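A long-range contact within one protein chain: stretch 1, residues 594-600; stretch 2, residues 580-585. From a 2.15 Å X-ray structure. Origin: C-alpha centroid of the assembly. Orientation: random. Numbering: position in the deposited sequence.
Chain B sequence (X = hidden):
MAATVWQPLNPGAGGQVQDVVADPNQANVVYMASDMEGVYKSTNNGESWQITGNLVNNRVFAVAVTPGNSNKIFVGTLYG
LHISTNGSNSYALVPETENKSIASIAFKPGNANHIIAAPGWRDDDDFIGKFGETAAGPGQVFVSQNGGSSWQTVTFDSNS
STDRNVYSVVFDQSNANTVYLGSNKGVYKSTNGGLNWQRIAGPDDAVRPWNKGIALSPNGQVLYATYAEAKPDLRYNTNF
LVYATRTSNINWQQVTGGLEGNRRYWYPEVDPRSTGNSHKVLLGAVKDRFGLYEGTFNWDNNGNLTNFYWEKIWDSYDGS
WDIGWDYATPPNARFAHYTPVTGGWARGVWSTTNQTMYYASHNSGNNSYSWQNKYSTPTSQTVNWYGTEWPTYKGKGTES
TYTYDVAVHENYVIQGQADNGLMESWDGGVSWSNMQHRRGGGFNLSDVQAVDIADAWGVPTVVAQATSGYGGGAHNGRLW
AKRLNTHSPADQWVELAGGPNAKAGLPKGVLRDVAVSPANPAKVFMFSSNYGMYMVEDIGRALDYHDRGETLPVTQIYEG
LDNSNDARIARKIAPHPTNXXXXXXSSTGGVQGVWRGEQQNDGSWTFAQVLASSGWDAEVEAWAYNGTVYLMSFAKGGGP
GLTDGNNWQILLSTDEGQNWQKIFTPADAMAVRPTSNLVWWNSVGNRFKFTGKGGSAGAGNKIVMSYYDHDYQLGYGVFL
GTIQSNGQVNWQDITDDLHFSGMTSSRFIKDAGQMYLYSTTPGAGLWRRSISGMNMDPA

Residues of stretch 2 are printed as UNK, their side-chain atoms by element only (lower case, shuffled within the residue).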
# COMPACT_ATOMS: atom_id res chain seq x y z
N VAL B 594 -6.95 -21.14 -46.45
CA VAL B 594 -7.20 -21.59 -45.09
C VAL B 594 -6.17 -22.65 -44.73
O VAL B 594 -6.05 -23.67 -45.42
CB VAL B 594 -8.63 -22.12 -44.92
CG1 VAL B 594 -8.86 -22.56 -43.48
CG2 VAL B 594 -9.64 -21.06 -45.33
N TRP B 595 -5.43 -22.42 -43.66
CA TRP B 595 -4.42 -23.35 -43.18
C TRP B 595 -4.89 -23.96 -41.86
O TRP B 595 -5.66 -23.35 -41.11
CB TRP B 595 -3.08 -22.64 -42.98
CG TRP B 595 -2.29 -22.47 -44.24
CD1 TRP B 595 -2.60 -21.65 -45.29
CD2 TRP B 595 -1.07 -23.13 -44.58
NE1 TRP B 595 -1.63 -21.76 -46.27
CE2 TRP B 595 -0.69 -22.66 -45.86
CE3 TRP B 595 -0.26 -24.06 -43.93
CZ2 TRP B 595 0.47 -23.11 -46.50
CZ3 TRP B 595 0.89 -24.51 -44.57
CH2 TRP B 595 1.25 -24.03 -45.84
N ARG B 596 -4.42 -25.18 -41.58
CA ARG B 596 -4.76 -25.87 -40.35
C ARG B 596 -3.49 -26.40 -39.70
O ARG B 596 -2.69 -27.08 -40.36
CB ARG B 596 -5.73 -27.02 -40.61
CG ARG B 596 -6.02 -27.88 -39.39
CD ARG B 596 -6.76 -29.14 -39.82
NE ARG B 596 -7.16 -29.99 -38.71
CZ ARG B 596 -6.40 -30.94 -38.17
NH1 ARG B 596 -5.18 -31.16 -38.64
NH2 ARG B 596 -6.86 -31.68 -37.17
N GLY B 597 -3.30 -26.09 -38.43
CA GLY B 597 -2.17 -26.57 -37.65
C GLY B 597 -2.64 -27.52 -36.57
O GLY B 597 -3.68 -27.29 -35.94
N GLU B 598 -1.86 -28.58 -36.35
CA GLU B 598 -2.19 -29.60 -35.36
C GLU B 598 -0.96 -29.88 -34.51
O GLU B 598 0.09 -30.26 -35.04
CB GLU B 598 -2.68 -30.88 -36.03
CG GLU B 598 -3.13 -31.95 -35.06
CD GLU B 598 -3.54 -33.23 -35.76
OE1 GLU B 598 -2.70 -34.15 -35.86
OE2 GLU B 598 -4.70 -33.31 -36.21
N GLN B 599 -1.09 -29.70 -33.20
CA GLN B 599 -0.01 -30.00 -32.28
C GLN B 599 0.07 -31.51 -32.04
O GLN B 599 -0.96 -32.17 -31.85
CB GLN B 599 -0.22 -29.27 -30.95
CG GLN B 599 0.93 -29.41 -29.97
CD GLN B 599 0.78 -28.49 -28.77
OE1 GLN B 599 -0.33 -28.28 -28.28
NE2 GLN B 599 1.89 -27.95 -28.30
N GLN B 600 1.28 -32.04 -32.06
CA GLN B 600 1.51 -33.47 -31.92
C GLN B 600 1.81 -33.82 -30.46
O GLN B 600 1.75 -32.98 -29.56
CB GLN B 600 2.65 -33.92 -32.84
CG GLN B 600 2.48 -33.50 -34.29
CD GLN B 600 1.19 -34.01 -34.90
OE1 GLN B 600 0.50 -33.29 -35.61
NE2 GLN B 600 0.87 -35.27 -34.63
N UNK B 580 -7.62 -27.50 -28.07
CA UNK B 580 -6.59 -26.46 -28.10
C UNK B 580 -5.36 -26.87 -28.89
O UNK B 580 -4.49 -26.03 -29.11
o UNK B 580 -4.20 -25.71 -24.35
c UNK B 580 -6.20 -26.05 -26.67
c UNK B 580 -5.09 -26.58 -24.47
c UNK B 580 -5.44 -27.09 -25.87
o UNK B 580 -5.71 -27.05 -23.49
N UNK B 581 -5.28 -28.13 -29.35
CA UNK B 581 -4.18 -28.58 -30.20
C UNK B 581 -4.42 -28.32 -31.68
O UNK B 581 -3.57 -28.70 -32.50
c UNK B 581 -3.92 -30.07 -30.00
c UNK B 581 -3.55 -30.50 -28.60
n UNK B 581 -3.02 -32.57 -26.15
c UNK B 581 -2.37 -32.42 -27.48
c UNK B 581 -3.37 -32.00 -28.54
N UNK B 582 -5.53 -27.70 -32.06
CA UNK B 582 -5.86 -27.46 -33.46
C UNK B 582 -6.16 -25.98 -33.63
O UNK B 582 -6.88 -25.38 -32.82
c UNK B 582 -7.45 -27.94 -35.34
c UNK B 582 -7.06 -28.31 -33.93
c UNK B 582 -6.71 -29.79 -33.85
N UNK B 583 -5.61 -25.38 -34.68
CA UNK B 583 -5.81 -23.97 -34.99
C UNK B 583 -5.91 -23.81 -36.50
O UNK B 583 -5.21 -24.49 -37.26
c UNK B 583 -5.01 -21.62 -34.56
c UNK B 583 -4.68 -23.09 -34.41
c UNK B 583 -3.34 -23.42 -35.07
N UNK B 584 -6.81 -22.93 -36.94
CA UNK B 584 -6.95 -22.56 -38.34
C UNK B 584 -6.62 -21.08 -38.50
O UNK B 584 -6.69 -20.31 -37.54
c UNK B 584 -9.56 -24.45 -37.37
c UNK B 584 -8.90 -24.19 -38.57
c UNK B 584 -8.37 -22.82 -38.87
c UNK B 584 -9.27 -26.48 -39.22
c UNK B 584 -8.77 -25.22 -39.49
c UNK B 584 -10.06 -25.71 -37.09
c UNK B 584 -9.91 -26.73 -38.02
N UNK B 585 -6.26 -20.70 -39.72
CA UNK B 585 -6.12 -19.28 -40.04
C UNK B 585 -6.20 -19.11 -41.54
O UNK B 585 -5.97 -20.04 -42.31
c UNK B 585 -3.56 -19.20 -40.14
c UNK B 585 -2.94 -18.47 -41.14
c UNK B 585 -1.78 -18.93 -41.73
c UNK B 585 -1.22 -20.12 -41.32
c UNK B 585 -1.81 -20.84 -40.31
c UNK B 585 -2.98 -20.38 -39.73
c UNK B 585 -4.82 -18.69 -39.48
O HOH W 1 -1.90 -26.19 -28.01

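Position 580 carries five side-chain atoms, three carbons in a row with two oxygens on the last, and they touch nothing on stretch 1. A carboxylate on a two-carbon arm is glutamate, Glu580. The side chain's nearest approach, Glu580 CG to Gln599 OE1, is 5.8 Å, so the link runs through the backbone: water 1 donates to Glu580 O (2.8 Å) and to Gln599 OE1 (2.6 Å).

Position 581 has four carbons in an unbranched row ending in nitrogen. Its CB lies 3.9 Å from Gln599 CB, but the end of the chain leads away from stretch 1. The unbranched row with its terminal nitrogen identifies Lys581. Gln599 N donates to Lys581 O at 2.8 Å and 170°, and the same oxygen receives a CA-H...O contact from Glu598 CA at 3.3 Å.

At position 582 there are three carbons, one bearing the other two, and one of the two branch carbons comes 3.8 Å from Arg596 NH2. This beta-branched apolar pattern is Val582. It forms a non-hydrogen-bonded pair with Glu598, and its CG2 lies 4.4 Å from Glu598 CG. Arg596 and Glu598 are themselves joined by a salt bridge, Arg596 NH2 to Glu598 OE2 at 2.9 Å.

Position 583 repeats the three-carbon branched pattern. Opposite it is Gly597, in a hydrogen-bonded pair: Gly597 N to the O of 583 is 2.8 Å. The residue is therefore Val583, and its N donates in return to Gly597 O at 3.0 Å. An ideal CB built on Gly597 would sit 3.4 Å from Val583 CG1, a tight fit.

Position 584 shows one carbon followed by a six-carbon ring with no heteroatom. The ring bends nearer to stretch 1, bringing one of its carbons to 3.5 Å from Arg596 CG; hence Phe584. That carbon, CE2, is at the edge of the Arg596 guanidinium, near its plane.

Position 585 has the same seven carbons, and Trp595 CB sits over the face of its ring, 3.8 Å from the ring centroid and 27° off the normal. It is Phe585. The five-membered ring of Trp595 is nearly parallel to it (21°) but slid aside, with centroids 5.3 Å apart, so the rings barely overlap. Trp595 N donates to Phe585 O at 2.8 Å, and Phe585 N to Trp595 O at 3.1 Å.

The contact is thus an antiparallel strand pairing, with axes at 163° and 4.7 Å apart at closest approach. Five backbone hydrogen bonds set the register, and CA-H...O contacts fill the intervals. Side chains alternate: Val582, Phe584, Arg596 and Glu598 share one face, while Val583, Phe585 and Trp595 share the other.

Stretch 2 580-585: EKVVFF
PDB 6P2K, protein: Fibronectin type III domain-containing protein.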